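Local structure of sister chromatid cohesion protein (Chaetomium thermophilum, 5T8V) at residues Y147-I152 against D215-V220; Q154-C159 against T221-F226; E209-V214 against F265-S270; D259-I264 against Q273-E278. The protein probably loads cohesin onto chromatin as part of the cohesin loader Scc2, of which this chain is the C-terminal, HEAT-repeat fragment. One frame throughout, in Å; residues are numbered along the deposited sequence.

Interaction 1 of 4, residues Y147-I152 against D215-V220; sequences YSENAI and DTSETV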
loop_
_atom_site.group_PDB
_atom_site.type_symbol
_atom_site.label_atom_id
_atom_site.label_comp_id
_atom_site.label_asym_id
_atom_site.label_seq_id
_atom_site.Cartn_x
_atom_site.Cartn_y
_atom_site.Cartn_z
ATOM N N TYR A 147 -7.921 -29.122 -63.893
ATOM C CA TYR A 147 -7.651 -27.913 -63.128
ATOM C C TYR A 147 -8.062 -26.707 -63.957
ATOM O O TYR A 147 -7.702 -26.608 -65.134
ATOM C CB TYR A 147 -6.170 -27.818 -62.752
ATOM C CG TYR A 147 -5.673 -28.977 -61.918
ATOM C CD1 TYR A 147 -5.292 -30.174 -62.514
ATOM C CD2 TYR A 147 -5.580 -28.874 -60.537
ATOM C CE1 TYR A 147 -4.836 -31.235 -61.756
ATOM C CE2 TYR A 147 -5.125 -29.929 -59.771
ATOM C CZ TYR A 147 -4.754 -31.107 -60.385
ATOM O OH TYR A 147 -4.300 -32.158 -59.621
ATOM N N SER A 148 -8.820 -25.798 -63.347
ATOM C CA SER A 148 -9.240 -24.571 -64.012
ATOM C C SER A 148 -9.257 -23.442 -62.996
ATOM O O SER A 148 -9.934 -23.540 -61.967
ATOM C CB SER A 148 -10.622 -24.727 -64.657
ATOM O OG SER A 148 -11.648 -24.650 -63.684
ATOM N N GLU A 149 -8.514 -22.372 -63.286
ATOM C CA GLU A 149 -8.552 -21.190 -62.433
ATOM C C GLU A 149 -9.962 -20.619 -62.350
ATOM O O GLU A 149 -10.367 -20.098 -61.302
ATOM C CB GLU A 149 -7.576 -20.138 -62.968
ATOM C CG GLU A 149 -6.794 -19.391 -61.896
ATOM C CD GLU A 149 -7.644 -18.403 -61.121
ATOM O OE1 GLU A 149 -8.685 -17.964 -61.653
ATOM O OE2 GLU A 149 -7.270 -18.065 -59.978
ATOM N N ASN A 150 -10.729 -20.729 -63.438
ATOM C CA ASN A 150 -12.064 -20.145 -63.470
ATOM C C ASN A 150 -12.999 -20.836 -62.485
ATOM O O ASN A 150 -13.860 -20.186 -61.884
ATOM C CB ASN A 150 -12.632 -20.218 -64.885
ATOM C CG ASN A 150 -13.978 -19.535 -65.005
ATOM O OD1 ASN A 150 -14.073 -18.310 -64.927
ATOM N ND2 ASN A 150 -15.027 -20.324 -65.201
ATOM N N ALA A 151 -12.856 -22.151 -62.308
ATOM C CA ALA A 151 -13.686 -22.849 -61.331
ATOM C C ALA A 151 -13.421 -22.319 -59.929
ATOM O O ALA A 151 -14.357 -22.055 -59.162
ATOM C CB ALA A 151 -13.430 -24.356 -61.398
ATOM N N ILE A 152 -12.145 -22.151 -59.577
ATOM C CA ILE A 152 -11.804 -21.525 -58.303
ATOM C C ILE A 152 -12.452 -20.153 -58.207
ATOM O O ILE A 152 -13.014 -19.787 -57.169
ATOM C CB ILE A 152 -10.275 -21.442 -58.136
ATOM C CG1 ILE A 152 -9.670 -22.849 -58.116
ATOM C CG2 ILE A 152 -9.918 -20.699 -56.849
ATOM C CD1 ILE A 152 -8.162 -22.878 -58.141
ATOM N N ASP A 215 -1.503 -24.978 -55.764
ATOM C CA ASP A 215 -0.991 -23.619 -55.661
ATOM C C ASP A 215 -2.003 -22.644 -56.247
ATOM O O ASP A 215 -2.551 -22.875 -57.330
ATOM C CB ASP A 215 0.352 -23.498 -56.378
ATOM C CG ASP A 215 1.481 -24.170 -55.618
ATOM O OD1 ASP A 215 1.227 -25.197 -54.954
ATOM O OD2 ASP A 215 2.622 -23.668 -55.680
ATOM N N THR A 216 -2.253 -21.557 -55.527
ATOM C CA THR A 216 -3.292 -20.606 -55.883
ATOM C C THR A 216 -2.737 -19.190 -55.812
ATOM O O THR A 216 -1.748 -18.919 -55.126
ATOM C CB THR A 216 -4.510 -20.747 -54.953
ATOM O OG1 THR A 216 -5.500 -19.770 -55.293
ATOM C CG2 THR A 216 -4.101 -20.566 -53.497
ATOM N N SER A 217 -3.397 -18.283 -56.529
ATOM C CA SER A 217 -2.953 -16.898 -56.577
ATOM C C SER A 217 -3.072 -16.244 -55.207
ATOM O O SER A 217 -3.871 -16.655 -54.363
ATOM C CB SER A 217 -3.776 -16.117 -57.598
ATOM O OG SER A 217 -3.711 -16.724 -58.875
ATOM N N GLU A 218 -2.260 -15.208 -54.992
ATOM C CA GLU A 218 -2.339 -14.440 -53.755
ATOM C C GLU A 218 -3.623 -13.623 -53.670
ATOM O O GLU A 218 -4.049 -13.273 -52.563
ATOM C CB GLU A 218 -1.119 -13.521 -53.633
ATOM C CG GLU A 218 -1.166 -12.563 -52.452
ATOM C CD GLU A 218 0.145 -11.826 -52.245
ATOM O OE1 GLU A 218 1.079 -12.415 -51.656
ATOM O OE2 GLU A 218 0.246 -10.657 -52.677
ATOM N N THR A 219 -4.249 -13.315 -54.808
ATOM C CA THR A 219 -5.524 -12.606 -54.779
ATOM C C THR A 219 -6.648 -13.521 -54.308
ATOM O O THR A 219 -7.556 -13.082 -53.591
ATOM C CB THR A 219 -5.835 -12.033 -56.164
ATOM O OG1 THR A 219 -5.748 -13.071 -57.148
ATOM C CG2 THR A 219 -4.857 -10.922 -56.516
ATOM N N VAL A 220 -6.595 -14.798 -54.693
ATOM C CA VAL A 220 -7.581 -15.767 -54.217
ATOM C C VAL A 220 -7.486 -15.914 -52.704
ATOM O O VAL A 220 -8.490 -15.814 -51.988
ATOM C CB VAL A 220 -7.385 -17.119 -54.928
ATOM C CG1 VAL A 220 -8.271 -18.200 -54.306
ATOM C CG2 VAL A 220 -7.683 -16.982 -56.414
#
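Ser217, the N-cap residue of helix 218-232, is the first in 215-220 to meet the other segment. Its hydroxyl makes no capping bond; instead, OG lies 4.0 Å from OE2 of Glu149, too far for a hydrogen bond. The carboxylate gets there because the Glu149 chain bends at its second torsion (chi2 -72°), which carries OE2 across to the start of helix 218-232. One turn on, Val220 supplies the rest of the contact, and its two methyls have quite different partners. CG2 lies 3.7 Å from OE2 of Glu149, whose side chain runs past it in the reverse direction. CG1, placed anti to the backbone N (chi1 172°), meets CG2 of Ile152 at 3.9 Å, and these two side chains cross nearly at right angles. Ile152 also packs on Leu210 of helix 190-213 and on Met134 of helix 120-136, so this half of the contact belongs to the buried interior.

Helix 149-172, unlike helix 218-232, begins with a side-chain capping bond. OG of Ser148 accepts a hydrogen bond from N of Ala151 at 3.1 Å, and the N-H...O angle is 145°.

The contact is therefore an example of two helix beginnings meeting through an apolar inner half and a polar, more exposed outer half. No hydrogen bond joins them. With the first turns of both helices close by, the charge on Glu149 is probably favoured, even though OE1 lies near the carboxylate of Glu153, while the apolar packing is that of the Ile152 and Val220 methyls.

Interaction 2 of 4, residues Q154-C159 against T221-F226; sequences QALSLC and TNALEF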
loop_
_atom_site.group_PDB
_atom_site.type_symbol
_atom_site.label_atom_id
_atom_site.label_comp_id
_atom_site.label_asym_id
_atom_site.label_seq_id
_atom_site.Cartn_x
_atom_site.Cartn_y
_atom_site.Cartn_z
ATOM N N GLN A 154 -15.190 -19.032 -59.611
ATOM C CA GLN A 154 -16.621 -19.187 -59.373
ATOM C C GLN A 154 -16.897 -19.571 -57.924
ATOM O O GLN A 154 -17.757 -18.978 -57.263
ATOM C CB GLN A 154 -17.196 -20.238 -60.325
ATOM C CG GLN A 154 -17.128 -19.851 -61.793
ATOM C CD GLN A 154 -17.447 -21.011 -62.720
ATOM O OE1 GLN A 154 -17.194 -22.173 -62.393
ATOM N NE2 GLN A 154 -18.004 -20.701 -63.885
ATOM N N ALA A 155 -16.175 -20.573 -57.414
ATOM C CA ALA A 155 -16.360 -20.986 -56.026
ATOM C C ALA A 155 -16.145 -19.814 -55.077
ATOM O O ALA A 155 -16.945 -19.583 -54.161
ATOM C CB ALA A 155 -15.405 -22.133 -55.696
ATOM N N LEU A 156 -15.067 -19.058 -55.284
ATOM C CA LEU A 156 -14.782 -17.908 -54.434
ATOM C C LEU A 156 -15.912 -16.887 -54.490
ATOM O O LEU A 156 -16.322 -16.342 -53.455
ATOM C CB LEU A 156 -13.458 -17.275 -54.859
ATOM C CG LEU A 156 -13.054 -15.972 -54.176
ATOM C CD1 LEU A 156 -12.999 -16.135 -52.662
ATOM C CD2 LEU A 156 -11.713 -15.512 -54.726
ATOM N N SER A 157 -16.429 -16.614 -55.690
ATOM C CA SER A 157 -17.572 -15.718 -55.808
ATOM C C SER A 157 -18.743 -16.227 -54.981
ATOM O O SER A 157 -19.325 -15.483 -54.186
ATOM C CB SER A 157 -17.975 -15.568 -57.275
ATOM O OG SER A 157 -16.938 -14.955 -58.019
ATOM N N LEU A 158 -19.094 -17.505 -55.144
ATOM C CA LEU A 158 -20.218 -18.053 -54.393
ATOM C C LEU A 158 -20.002 -17.914 -52.893
ATOM O O LEU A 158 -20.948 -17.637 -52.149
ATOM C CB LEU A 158 -20.442 -19.519 -54.764
ATOM C CG LEU A 158 -21.459 -19.783 -55.876
ATOM C CD1 LEU A 158 -21.483 -21.262 -56.215
ATOM C CD2 LEU A 158 -22.853 -19.308 -55.479
ATOM N N CYS A 159 -18.769 -18.108 -52.423
ATOM C CA CYS A 159 -18.498 -17.935 -51.000
ATOM C C CYS A 159 -18.738 -16.492 -50.572
ATOM O O CYS A 159 -19.419 -16.233 -49.570
ATOM C CB CYS A 159 -17.067 -18.369 -50.682
ATOM S SG CYS A 159 -16.805 -20.155 -50.767
ATOM N N THR A 221 -6.277 -16.159 -52.193
ATOM C CA THR A 221 -6.108 -16.344 -50.756
ATOM C C THR A 221 -6.380 -15.058 -49.989
ATOM O O THR A 221 -6.850 -15.110 -48.847
ATOM C CB THR A 221 -4.702 -16.851 -50.442
ATOM O OG1 THR A 221 -3.733 -15.893 -50.887
ATOM C CG2 THR A 221 -4.450 -18.183 -51.128
ATOM N N ASN A 222 -6.092 -13.899 -50.586
ATOM C CA ASN A 222 -6.449 -12.640 -49.942
ATOM C C ASN A 222 -7.962 -12.504 -49.824
ATOM O O ASN A 222 -8.480 -12.109 -48.770
ATOM C CB ASN A 222 -5.860 -11.464 -50.724
ATOM C CG ASN A 222 -4.382 -11.248 -50.435
ATOM O OD1 ASN A 222 -3.746 -12.042 -49.737
ATOM N ND2 ASN A 222 -3.830 -10.169 -50.974
ATOM N N ALA A 223 -8.690 -12.838 -50.892
ATOM C CA ALA A 223 -10.145 -12.781 -50.839
ATOM C C ALA A 223 -10.696 -13.757 -49.807
ATOM O O ALA A 223 -11.636 -13.433 -49.073
ATOM C CB ALA A 223 -10.727 -13.073 -52.220
ATOM N N LEU A 224 -10.123 -14.962 -49.738
ATOM C CA LEU A 224 -10.565 -15.930 -48.741
ATOM C C LEU A 224 -10.278 -15.433 -47.329
ATOM O O LEU A 224 -11.075 -15.658 -46.414
ATOM C CB LEU A 224 -9.888 -17.281 -48.979
ATOM C CG LEU A 224 -10.390 -18.089 -50.177
ATOM C CD1 LEU A 224 -9.463 -19.264 -50.455
ATOM C CD2 LEU A 224 -11.811 -18.578 -49.942
ATOM N N GLU A 225 -9.142 -14.762 -47.131
ATOM C CA GLU A 225 -8.823 -14.238 -45.807
ATOM C C GLU A 225 -9.758 -13.098 -45.425
ATOM O O GLU A 225 -10.089 -12.938 -44.246
ATOM C CB GLU A 225 -7.365 -13.774 -45.767
ATOM C CG GLU A 225 -6.691 -13.898 -44.400
ATOM C CD GLU A 225 -7.121 -12.821 -43.420
ATOM O OE1 GLU A 225 -7.147 -13.102 -42.204
ATOM O OE2 GLU A 225 -7.425 -11.693 -43.863
ATOM N N PHE A 226 -10.197 -12.306 -46.403
ATOM C CA PHE A 226 -11.154 -11.242 -46.119
ATOM C C PHE A 226 -12.529 -11.813 -45.792
ATOM O O PHE A 226 -13.186 -11.370 -44.839
ATOM C CB PHE A 226 -11.230 -10.288 -47.311
ATOM C CG PHE A 226 -12.078 -9.074 -47.068
ATOM C CD1 PHE A 226 -11.618 -8.041 -46.266
ATOM C CD2 PHE A 226 -13.329 -8.956 -47.650
ATOM C CE1 PHE A 226 -12.395 -6.920 -46.044
ATOM C CE2 PHE A 226 -14.109 -7.837 -47.431
ATOM C CZ PHE A 226 -13.642 -6.819 -46.627
#
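This is a buried, purely apolar helix-to-helix contact between helices 149-172 and 218-232, in the part of the chain nearer its N-terminus. The two helices run in broadly the same direction, and helix 190-213, which comes between them in sequence, runs the other way. Within 154-159 and 221-226 the nearest CA atoms are those of Leu156 and Leu224, 7.4 Å apart.

Leu156 does most of the work. Its CG stands anti to the backbone N (chi1 174°), which extends the isobutyl group straight at the other helix; both methyls at its tip meet Ala223, and CD1 also meets Leu224. CD2 rests on CB of Ala223 at 3.6 Å. CD1 touches that same CB at 3.8 Å and also reaches CD2 of Leu224, again at 3.8 Å. The small Ala223 side chain thus faces both tines of the leucine fork. Leu224 starts off alongside the interface, and it is its CD2 branch that comes over to Leu156, the two leucines passing at a slant.

From there Leu224 continues inward, packing on Ile211 of helix 190-213 and on Met260 and Ile264 of helix 247-267. On the other helix, Ala155 lies against Met207, and Cys159 against Leu203 and Leu204, so helix 190-213 lines the side of helix 149-172 next to this contact.

Successive helices layered through interleaved aliphatic side chains, with like-directed helices touching directly and an oppositely directed one packed beside them, fit the alpha-helical HEAT-repeat solenoid from which this cohesin loader is built.

Interaction 3 of 4, residues E209-V214 against F265-S270; sequences ELIAKV and FLLNPS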
loop_
_atom_site.group_PDB
_atom_site.type_symbol
_atom_site.label_atom_id
_atom_site.label_comp_id
_atom_site.label_asym_id
_atom_site.label_seq_id
_atom_site.Cartn_x
_atom_site.Cartn_y
_atom_site.Cartn_z
ATOM N N GLU A 209 -9.386 -26.740 -47.680
ATOM C CA GLU A 209 -8.629 -27.895 -48.152
ATOM C C GLU A 209 -7.932 -27.593 -49.474
ATOM O O GLU A 209 -6.767 -27.960 -49.666
ATOM C CB GLU A 209 -9.556 -29.101 -48.297
ATOM C CG GLU A 209 -8.874 -30.360 -48.806
ATOM C CD GLU A 209 -9.832 -31.527 -48.929
ATOM O OE1 GLU A 209 -10.923 -31.469 -48.320
ATOM O OE2 GLU A 209 -9.495 -32.498 -49.640
ATOM N N LEU A 210 -8.625 -26.915 -50.392
ATOM C CA LEU A 210 -8.070 -26.642 -51.713
ATOM C C LEU A 210 -6.721 -25.949 -51.618
ATOM O O LEU A 210 -5.724 -26.418 -52.181
ATOM C CB LEU A 210 -9.038 -25.781 -52.528
ATOM C CG LEU A 210 -8.523 -25.339 -53.908
ATOM C CD1 LEU A 210 -8.684 -26.455 -54.927
ATOM C CD2 LEU A 210 -9.218 -24.076 -54.371
ATOM N N ILE A 211 -6.669 -24.812 -50.920
ATOM C CA ILE A 211 -5.462 -23.994 -50.953
ATOM C C ILE A 211 -4.233 -24.727 -50.426
ATOM O O ILE A 211 -3.112 -24.249 -50.619
ATOM C CB ILE A 211 -5.677 -22.677 -50.177
ATOM C CG1 ILE A 211 -6.066 -22.958 -48.723
ATOM C CG2 ILE A 211 -6.734 -21.831 -50.876
ATOM C CD1 ILE A 211 -6.182 -21.708 -47.870
ATOM N N ALA A 212 -4.410 -25.879 -49.778
ATOM C CA ALA A 212 -3.282 -26.654 -49.280
ATOM C C ALA A 212 -2.747 -27.657 -50.289
ATOM O O ALA A 212 -1.611 -28.121 -50.132
ATOM C CB ALA A 212 -3.675 -27.410 -48.011
ATOM N N LYS A 213 -3.529 -28.005 -51.311
ATOM C CA LYS A 213 -3.153 -29.059 -52.239
ATOM C C LYS A 213 -2.899 -28.570 -53.656
ATOM O O LYS A 213 -2.268 -29.294 -54.433
ATOM C CB LYS A 213 -4.239 -30.143 -52.268
ATOM C CG LYS A 213 -4.526 -30.731 -50.896
ATOM C CD LYS A 213 -5.445 -31.934 -50.971
ATOM C CE LYS A 213 -5.779 -32.453 -49.581
ATOM N NZ LYS A 213 -6.661 -33.654 -49.626
ATOM N N VAL A 214 -3.363 -27.374 -54.011
ATOM C CA VAL A 214 -3.067 -26.770 -55.303
ATOM C C VAL A 214 -2.571 -25.352 -55.066
ATOM O O VAL A 214 -3.140 -24.612 -54.255
ATOM C CB VAL A 214 -4.294 -26.772 -56.243
ATOM C CG1 VAL A 214 -4.914 -28.164 -56.311
ATOM C CG2 VAL A 214 -5.337 -25.747 -55.804
ATOM N N PHE A 265 -2.700 -18.497 -43.094
ATOM C CA PHE A 265 -1.583 -18.043 -42.272
ATOM C C PHE A 265 -0.409 -19.008 -42.338
ATOM O O PHE A 265 0.750 -18.582 -42.285
ATOM C CB PHE A 265 -2.060 -17.874 -40.828
ATOM C CG PHE A 265 -1.002 -17.386 -39.881
ATOM C CD1 PHE A 265 -0.162 -18.280 -39.238
ATOM C CD2 PHE A 265 -0.865 -16.036 -39.613
ATOM C CE1 PHE A 265 0.803 -17.836 -38.360
ATOM C CE2 PHE A 265 0.101 -15.586 -38.732
ATOM C CZ PHE A 265 0.935 -16.488 -38.105
ATOM N N LEU A 266 -0.685 -20.306 -42.458
ATOM C CA LEU A 266 0.372 -21.307 -42.414
ATOM C C LEU A 266 1.100 -21.425 -43.749
ATOM O O LEU A 266 2.332 -21.504 -43.780
ATOM C CB LEU A 266 -0.224 -22.653 -42.002
ATOM C CG LEU A 266 0.677 -23.887 -41.998
ATOM C CD1 LEU A 266 0.184 -24.858 -40.948
ATOM C CD2 LEU A 266 0.696 -24.571 -43.364
ATOM N N LEU A 267 0.363 -21.439 -44.857
ATOM C CA LEU A 267 0.949 -21.679 -46.170
ATOM C C LEU A 267 1.596 -20.440 -46.780
ATOM O O LEU A 267 2.051 -20.506 -47.926
ATOM C CB LEU A 267 -0.119 -22.221 -47.125
ATOM C CG LEU A 267 -0.587 -23.649 -46.841
ATOM C CD1 LEU A 267 -2.104 -23.715 -46.779
ATOM C CD2 LEU A 267 -0.055 -24.607 -47.894
ATOM N N ASN A 268 1.662 -19.325 -46.056
ATOM C CA ASN A 268 2.245 -18.086 -46.571
ATOM C C ASN A 268 2.969 -17.363 -45.445
ATOM O O ASN A 268 2.422 -16.452 -44.812
ATOM C CB ASN A 268 1.171 -17.191 -47.192
ATOM C CG ASN A 268 0.525 -17.819 -48.408
ATOM O OD1 ASN A 268 1.010 -17.669 -49.530
ATOM N ND2 ASN A 268 -0.574 -18.533 -48.193
ATOM N N PRO A 269 4.217 -17.748 -45.164
ATOM C CA PRO A 269 4.955 -17.065 -44.087
ATOM C C PRO A 269 5.124 -15.575 -44.324
ATOM O O PRO A 269 4.957 -14.776 -43.392
ATOM C CB PRO A 269 6.307 -17.796 -44.074
ATOM C CG PRO A 269 6.038 -19.122 -44.700
ATOM C CD PRO A 269 4.972 -18.882 -45.723
ATOM N N SER A 270 5.425 -15.180 -45.564
ATOM C CA SER A 270 5.805 -13.799 -45.849
ATOM C C SER A 270 4.797 -12.798 -45.298
ATOM O O SER A 270 5.176 -11.706 -44.857
ATOM C CB SER A 270 5.964 -13.612 -47.359
ATOM O OG SER A 270 4.790 -14.008 -48.049
#
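The backbone oxygen of Leu210 takes two donors, the amides of Lys213 at 2.8 Å and of Val214 at 3.1 Å, and this double grip closes the end of the turn that carries Ile211 and Ala212, which meet Leu267. Bonds to the third and the fourth residue back are thus combined on one acceptor. Beside them, NZ of Lys213 makes a salt bridge to OE2 of Glu209 at 3.1 Å, approaching on the anti side and 34° out of the carboxylate plane; it stays within 209-214 and takes no part in the contact.

From the other segment, Leu267 does the touching. With CG anti to its carbonyl carbon (chi1 -71°), it presents both methyls to the opposing main chain. CD1 lies 4.0 Å from CA of Ala212 and 4.2 Å from its CB, while CD1 and CD2 lie 4.0 and 4.1 Å from the oxygen of Ile211. A leucine laid against backbone makes a modest, partly buried contact.

Ile211 leads inward from this edge, packing on Ile264 of helix 247-267 and on Thr216. On the far side, the Arg272 guanidinium hydrogen-bonds to the carbonyl oxygens of Phe265 and Leu266, and Phe265 packs on Ile275 and Ile276, so that helix 247-267 is held between helices 190-213 and 272-282.

Interaction 4 of 4, residues D259-I264 against Q273-E278; sequences DMICQI and QGIIDE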
loop_
_atom_site.group_PDB
_atom_site.type_symbol
_atom_site.label_atom_id
_atom_site.label_comp_id
_atom_site.label_asym_id
_atom_site.label_seq_id
_atom_site.Cartn_x
_atom_site.Cartn_y
_atom_site.Cartn_z
ATOM N N ASP A 259 -10.475 -22.078 -39.143
ATOM C CA ASP A 259 -9.658 -23.044 -39.873
ATOM C C ASP A 259 -9.079 -22.422 -41.136
ATOM O O ASP A 259 -7.887 -22.580 -41.433
ATOM C CB ASP A 259 -10.489 -24.280 -40.217
ATOM C CG ASP A 259 -10.826 -25.113 -38.997
ATOM O OD1 ASP A 259 -10.474 -24.692 -37.875
ATOM O OD2 ASP A 259 -11.448 -26.184 -39.160
ATOM N N MET A 260 -9.908 -21.701 -41.892
ATOM C CA MET A 260 -9.441 -21.111 -43.144
ATOM C C MET A 260 -8.324 -20.105 -42.893
ATOM O O MET A 260 -7.301 -20.110 -43.591
ATOM C CB MET A 260 -10.613 -20.449 -43.870
ATOM C CG MET A 260 -10.290 -20.015 -45.290
ATOM S SD MET A 260 -11.712 -19.332 -46.159
ATOM C CE MET A 260 -12.745 -20.783 -46.335
ATOM N N ILE A 261 -8.498 -19.234 -41.896
ATOM C CA ILE A 261 -7.481 -18.223 -41.616
ATOM C C ILE A 261 -6.188 -18.881 -41.155
ATOM O O ILE A 261 -5.094 -18.432 -41.506
ATOM C CB ILE A 261 -7.994 -17.207 -40.581
ATOM C CG1 ILE A 261 -9.209 -16.457 -41.132
ATOM C CG2 ILE A 261 -6.880 -16.218 -40.218
ATOM C CD1 ILE A 261 -9.875 -15.530 -40.130
ATOM N N CYS A 262 -6.286 -19.935 -40.342
ATOM C CA CYS A 262 -5.082 -20.659 -39.946
ATOM C C CYS A 262 -4.381 -21.256 -41.157
ATOM O O CYS A 262 -3.146 -21.252 -41.238
ATOM C CB CYS A 262 -5.428 -21.752 -38.938
ATOM S SG CYS A 262 -5.882 -21.115 -37.322
ATOM N N GLN A 263 -5.152 -21.776 -42.112
ATOM C CA GLN A 263 -4.550 -22.352 -43.310
ATOM C C GLN A 263 -3.808 -21.293 -44.114
ATOM O O GLN A 263 -2.629 -21.462 -44.440
ATOM C CB GLN A 263 -5.624 -23.028 -44.155
ATOM C CG GLN A 263 -5.773 -24.495 -43.844
ATOM C CD GLN A 263 -4.745 -25.333 -44.566
ATOM O OE1 GLN A 263 -4.871 -25.578 -45.761
ATOM N NE2 GLN A 263 -3.717 -25.769 -43.849
ATOM N N ILE A 264 -4.483 -20.189 -44.441
ATOM C CA ILE A 264 -3.819 -19.109 -45.170
ATOM C C ILE A 264 -2.578 -18.648 -44.414
ATOM O O ILE A 264 -1.512 -18.433 -45.005
ATOM C CB ILE A 264 -4.802 -17.947 -45.410
ATOM C CG1 ILE A 264 -5.994 -18.425 -46.244
ATOM C CG2 ILE A 264 -4.095 -16.776 -46.098
ATOM C CD1 ILE A 264 -7.097 -17.391 -46.407
ATOM N N GLN A 273 2.674 -11.792 -40.396
ATOM C CA GLN A 273 2.550 -10.561 -39.625
ATOM C C GLN A 273 1.458 -9.659 -40.183
ATOM O O GLN A 273 0.789 -8.949 -39.423
ATOM C CB GLN A 273 3.885 -9.814 -39.603
ATOM C CG GLN A 273 3.869 -8.550 -38.756
ATOM C CD GLN A 273 5.180 -7.786 -38.807
ATOM O OE1 GLN A 273 6.137 -8.207 -39.457
ATOM N NE2 GLN A 273 5.227 -6.651 -38.119
ATOM N N GLY A 274 1.261 -9.669 -41.499
ATOM C CA GLY A 274 0.193 -8.892 -42.089
ATOM C C GLY A 274 -1.159 -9.370 -41.608
ATOM O O GLY A 274 -1.945 -8.594 -41.052
ATOM N N ILE A 275 -1.427 -10.660 -41.800
ATOM C CA ILE A 275 -2.700 -11.261 -41.423
ATOM C C ILE A 275 -3.043 -10.840 -40.001
ATOM O O ILE A 275 -4.020 -10.113 -39.772
ATOM C CB ILE A 275 -2.640 -12.794 -41.558
ATOM C CG1 ILE A 275 -2.430 -13.181 -43.023
ATOM C CG2 ILE A 275 -3.911 -13.439 -41.017
ATOM C CD1 ILE A 275 -2.022 -14.619 -43.225
ATOM N N ILE A 276 -2.227 -11.280 -39.044
ATOM C CA ILE A 276 -2.390 -10.910 -37.643
ATOM C C ILE A 276 -2.715 -9.427 -37.566
ATOM O O ILE A 276 -3.766 -9.039 -37.041
ATOM C CB ILE A 276 -1.128 -11.248 -36.829
ATOM C CG1 ILE A 276 -0.972 -12.767 -36.713
ATOM C CG2 ILE A 276 -1.190 -10.610 -35.439
ATOM C CD1 ILE A 276 0.337 -13.215 -36.105
ATOM N N ASP A 277 -1.832 -8.595 -38.122
ATOM C CA ASP A 277 -2.012 -7.152 -38.027
ATOM C C ASP A 277 -3.431 -6.757 -38.411
ATOM O O ASP A 277 -4.153 -6.134 -37.624
ATOM C CB ASP A 277 -0.988 -6.433 -38.906
ATOM C CG ASP A 277 0.350 -6.247 -38.210
ATOM O OD1 ASP A 277 0.651 -7.018 -37.271
ATOM O OD2 ASP A 277 1.103 -5.328 -38.601
ATOM N N GLU A 278 -3.870 -7.145 -39.610
ATOM C CA GLU A 278 -5.191 -6.705 -40.042
ATOM C C GLU A 278 -6.276 -7.303 -39.156
ATOM O O GLU A 278 -7.235 -6.612 -38.791
ATOM C CB GLU A 278 -5.423 -7.038 -41.519
ATOM C CG GLU A 278 -5.154 -8.465 -41.939
ATOM C CD GLU A 278 -5.189 -8.629 -43.449
ATOM O OE1 GLU A 278 -5.375 -7.613 -44.153
ATOM O OE2 GLU A 278 -5.026 -9.772 -43.931
#
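Ile275 packs against Ile261 and Ile264 where two consecutive helices of the HEAT-repeat array, 247-267 and 272-282, come together beyond the short loop that joins them. Its CB points at the preceding helix, and there the side chain forks. The short branch, CG2, meets CG2 of Ile261 at 4.1 Å, methyl to methyl, the two side chains lying alongside but running opposite ways. It also lies against the Glu225 side chain of helix 218-232. The long branch starts at CG1, which is anti to the carbonyl carbon (chi1 -64°), and stretches out almost fully (chi2 166°). This sets CD1 at the far end, 4.1 Å from CG2 of Ile264 and also against CA of Phe265.

One isoleucine therefore bridges two residues on a single face of helix 247-267. All three are buried, no hydrogen bond crosses between the segments, and the contact is apolar packing. Nearby helices surround the contact: Ile261 also packs on Leu309 of helix 305-315, and Ile264 on Ile211 of helix 190-213. Polar fastening lies on another side of helix 247-267, where OD1 of Asp259 forms a salt bridge with NH1 of Arg312.

Interactions 1 and 2 hold the same two helices, 149-172 and 218-232, first at their beginnings and then a turn or two further in; the mixed, partly polar character of the former gives way to pure hydrocarbon in the latter. Interactions 3 and 4 share helix 247-267, which meets helix 190-213 at an exposed edge and helix 272-282 in the interior. Interactions 2 and 4 are thus the core contacts, while 1 and 3 lie partly at the surface. Many joints between them are aliphatic: Ile211 touches Leu224 and Ile264, linking interactions 2, 3 and 4.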